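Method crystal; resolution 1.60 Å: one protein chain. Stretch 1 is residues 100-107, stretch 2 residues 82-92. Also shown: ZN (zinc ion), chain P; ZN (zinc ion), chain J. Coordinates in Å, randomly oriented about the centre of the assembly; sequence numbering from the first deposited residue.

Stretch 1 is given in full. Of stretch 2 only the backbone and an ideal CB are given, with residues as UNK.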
# COMPACT_ATOMS: atom_id res chain seq x y z
N ILE A 100 9.00 12.30 12.69
CA ILE A 100 8.03 11.84 11.70
C ILE A 100 8.38 10.40 11.36
O ILE A 100 9.55 10.09 11.13
CB ILE A 100 8.08 12.66 10.40
CG1 ILE A 100 7.77 14.12 10.62
CG2 ILE A 100 7.11 12.05 9.35
CD1 ILE A 100 8.33 14.95 9.50
N MET A 101 7.36 9.53 11.27
CA MET A 101 7.53 8.22 10.66
C MET A 101 6.35 7.95 9.73
O MET A 101 5.32 8.63 9.78
CB MET A 101 7.62 7.08 11.69
CG MET A 101 6.37 6.81 12.45
SD MET A 101 6.34 5.20 13.27
CE MET A 101 7.74 5.41 14.41
N MET A 102 6.51 6.95 8.86
CA MET A 102 5.36 6.44 8.12
C MET A 102 4.63 5.49 9.07
O MET A 102 5.23 4.57 9.64
CB MET A 102 5.79 5.75 6.83
CG MET A 102 6.76 6.56 5.99
SD MET A 102 6.38 8.32 5.75
CE MET A 102 4.92 8.28 4.68
N ILE A 103 3.34 5.73 9.25
CA ILE A 103 2.55 5.02 10.25
C ILE A 103 2.52 3.53 9.94
O ILE A 103 2.13 3.12 8.84
CB ILE A 103 1.12 5.57 10.32
CG1 ILE A 103 1.16 7.03 10.72
CG2 ILE A 103 0.30 4.73 11.25
CD1 ILE A 103 -0.11 7.77 10.52
N PRO A 104 2.97 2.70 10.88
CA PRO A 104 2.97 1.24 10.70
C PRO A 104 1.59 0.66 11.07
O PRO A 104 0.60 1.37 11.03
CB PRO A 104 4.04 0.76 11.66
CG PRO A 104 4.00 1.79 12.76
CD PRO A 104 3.72 3.09 12.10
N ALA A 105 1.57 -0.63 11.41
CA ALA A 105 0.28 -1.29 11.61
C ALA A 105 -0.22 -1.06 13.02
O ALA A 105 0.07 -1.87 13.94
CB ALA A 105 0.42 -2.77 11.27
N VAL A 106 -1.02 0.02 13.16
CA VAL A 106 -1.52 0.56 14.44
C VAL A 106 -3.03 0.66 14.40
O VAL A 106 -3.58 1.20 13.44
CB VAL A 106 -0.90 1.95 14.75
CG1 VAL A 106 -1.40 2.45 16.04
CG2 VAL A 106 0.58 1.86 14.67
N ASP A 107 -3.70 0.19 15.47
CA ASP A 107 -5.13 0.39 15.66
C ASP A 107 -5.44 1.89 15.58
O ASP A 107 -4.90 2.69 16.34
CB ASP A 107 -5.58 -0.21 17.01
CG ASP A 107 -7.11 -0.28 17.15
OD1 ASP A 107 -7.92 0.61 16.79
OD2 ASP A 107 -7.61 -1.26 17.72
N UNK A 82 13.65 -3.55 7.00
CA UNK A 82 12.52 -4.20 7.65
C UNK A 82 11.60 -3.14 8.27
O UNK A 82 11.39 -3.07 9.47
CB UNK A 82 13.00 -5.19 8.71
N UNK A 83 11.05 -2.28 7.42
CA UNK A 83 10.51 -1.02 7.92
C UNK A 83 9.33 -1.23 8.87
O UNK A 83 9.32 -0.70 9.98
CB UNK A 83 10.08 -0.14 6.75
N UNK A 84 8.31 -1.98 8.43
CA UNK A 84 7.12 -2.12 9.26
C UNK A 84 7.48 -2.54 10.67
O UNK A 84 6.96 -1.97 11.65
CB UNK A 84 6.15 -3.13 8.64
N UNK A 85 8.38 -3.51 10.80
CA UNK A 85 8.72 -4.05 12.11
C UNK A 85 9.51 -3.04 12.93
O UNK A 85 9.22 -2.84 14.12
CB UNK A 85 9.52 -5.35 11.96
N UNK A 86 10.49 -2.37 12.32
CA UNK A 86 11.32 -1.44 13.07
C UNK A 86 10.55 -0.17 13.47
O UNK A 86 10.73 0.33 14.59
CB UNK A 86 12.55 -1.07 12.24
N UNK A 87 9.67 0.33 12.60
CA UNK A 87 8.81 1.44 12.99
C UNK A 87 7.90 1.08 14.17
O UNK A 87 7.66 1.91 15.06
CB UNK A 87 7.96 1.88 11.80
N UNK A 88 7.34 -0.13 14.18
CA UNK A 88 6.45 -0.46 15.28
C UNK A 88 7.24 -0.57 16.58
O UNK A 88 6.81 -0.10 17.64
CB UNK A 88 5.70 -1.76 14.99
N UNK A 89 8.42 -1.17 16.50
CA UNK A 89 9.29 -1.22 17.67
C UNK A 89 9.59 0.17 18.22
O UNK A 89 9.45 0.42 19.42
CB UNK A 89 10.60 -1.93 17.32
N UNK A 90 9.97 1.11 17.35
CA UNK A 90 10.26 2.45 17.85
C UNK A 90 9.01 3.09 18.43
O UNK A 90 9.08 3.78 19.46
CB UNK A 90 10.83 3.33 16.74
N UNK A 91 7.86 2.88 17.79
CA UNK A 91 6.62 3.41 18.34
C UNK A 91 6.36 2.87 19.74
O UNK A 91 5.95 3.62 20.64
CB UNK A 91 5.44 3.07 17.42
N UNK A 92 6.59 1.58 19.97
CA UNK A 92 6.28 1.02 21.28
C UNK A 92 7.30 1.38 22.36
O UNK A 92 7.06 1.12 23.54
CB UNK A 92 6.18 -0.50 21.17
ZN ZN P . 8.60 -8.57 9.07
ZN ZN J . -9.38 -0.36 18.34

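Position 82 precedes the helix, with nothing of stretch 1 near its CB. Helix-capping residues (Asn, Asp, Ser, Thr) are common here. It is Asn 82, although its side chain makes no capping bond.

At position 83, CA-to-CB points sideways. Met 102 O would welcome a donor but lies about 7.4 Å from the ideal CB of position 83, so a long side chain with a terminal donor is needed, such as Tyr, or Lys or Arg when extended. It is Tyr 83. With chi1 in t, its ring extends to stretch 1, and OH donates a hydrogen bond to Met 102 O at 2.8 Å, with that oxygen at the ring edge. Tyr 83 CE2 also packs 4.0 Å from Met 102 CB.

Position 84 points sideways, its ideal CB 5.4 Å from Pro 104 CB, beside open space; many residues would fit. It is Ala 84; a water bridges the two backbones, donating to Ala 84 O (2.8 Å) and accepting from Ala 105 N (3.1 Å).

Position 85 points away, which favours a polar residue, and the zinc ion of chain P invites an acidic one or His. Asp 85 OD2 binds ZN of chain P at 2.1 Å. Position 86, out of reach, suits small polar residues; it is Ser 86.

Position 87 points toward stretch 1. Its ideal CB is already 4.0 Å from Met 101 SD and 4.1 Å from Pro 104 CG, so Ala is the natural choice, with Ser possible; Gly would fit by size but favours the helix less. Ala 87 packs its methyl among these atoms.

Position 88 points sideways, its ideal CB 4.5 Å from Pro 104 CB, with apolar Val 106 farther out; Leu, Ile or Met could bridge them. Leu 88 does, placing CD1 3.9 Å from Pro 104 CG and 4.0 Å from Val 106 CG2.

Position 89 is out of reach and suits a polar residue; Thr 89 OG1 donates to Asp 85 O at 3.1 Å.

Position 90 points toward Met 101 CE, 4.4 Å from its ideal CB, so a side chain beginning with aliphatic carbons would suit: Leu, Met, Lys or Arg. Arg 90 offers its CB there, while its guanidinium hydrogen-bonds elsewhere in the structure.

Position 91 points toward apolar Met 101, Pro 104 and Val 106, calling for Leu, Ile or Met. Leu 91 CG is 3.9 Å from Met 101 SD, and its CD1 3.6 Å from Val 106 CG2.

Position 92 makes no contact; polar Gln 92 suits it.

Stretch 2, residues 82-92: NYADSALTRLQ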
# COMPACT_ATOMS: atom_id res chain seq x y z
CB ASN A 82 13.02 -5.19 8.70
CG ASN A 82 11.92 -6.08 9.23
OD1 ASN A 82 10.80 -6.08 8.72
ND2 ASN A 82 12.23 -6.85 10.28
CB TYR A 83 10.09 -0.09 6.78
CG TYR A 83 9.50 1.16 7.43
CD1 TYR A 83 10.33 2.08 8.05
CD2 TYR A 83 8.12 1.36 7.52
CE1 TYR A 83 9.81 3.20 8.68
CE2 TYR A 83 7.59 2.47 8.16
CZ TYR A 83 8.46 3.39 8.74
OH TYR A 83 7.97 4.51 9.39
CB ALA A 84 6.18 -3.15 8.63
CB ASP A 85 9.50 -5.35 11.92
CG ASP A 85 8.65 -6.50 11.32
OD1 ASP A 85 7.41 -6.54 11.52
OD2 ASP A 85 9.23 -7.42 10.68
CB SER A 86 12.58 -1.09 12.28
OG SER A 86 12.26 -0.51 11.06
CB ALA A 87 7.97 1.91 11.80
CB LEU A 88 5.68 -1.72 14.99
CG LEU A 88 4.44 -1.85 15.85
CD1 LEU A 88 3.38 -0.83 15.54
CD2 LEU A 88 3.90 -3.25 15.62
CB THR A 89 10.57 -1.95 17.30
OG1 THR A 89 10.26 -3.32 16.97
CG2 THR A 89 11.57 -1.90 18.47
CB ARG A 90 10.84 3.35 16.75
CG ARG A 90 12.18 2.85 16.24
CD ARG A 90 13.38 3.30 17.07
NE ARG A 90 13.59 4.74 16.94
CZ ARG A 90 14.28 5.33 15.97
NH1 ARG A 90 14.83 4.61 15.01
NH2 ARG A 90 14.41 6.66 15.96
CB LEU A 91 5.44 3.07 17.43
CG LEU A 91 4.72 4.16 16.65
CD1 LEU A 91 3.45 3.56 16.02
CD2 LEU A 91 4.42 5.36 17.48
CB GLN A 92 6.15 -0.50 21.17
CG GLN A 92 5.09 -0.85 20.14
CD GLN A 92 5.09 -2.29 19.74
OE1 GLN A 92 6.11 -3.00 19.88
NE2 GLN A 92 3.96 -2.76 19.22
O HOH W 1 4.18 -2.27 11.35
O HOH W 2 -10.37 -1.31 19.97
O HOH W 3 6.91 -8.34 9.78
O HOH W 4 8.63 -9.22 11.05
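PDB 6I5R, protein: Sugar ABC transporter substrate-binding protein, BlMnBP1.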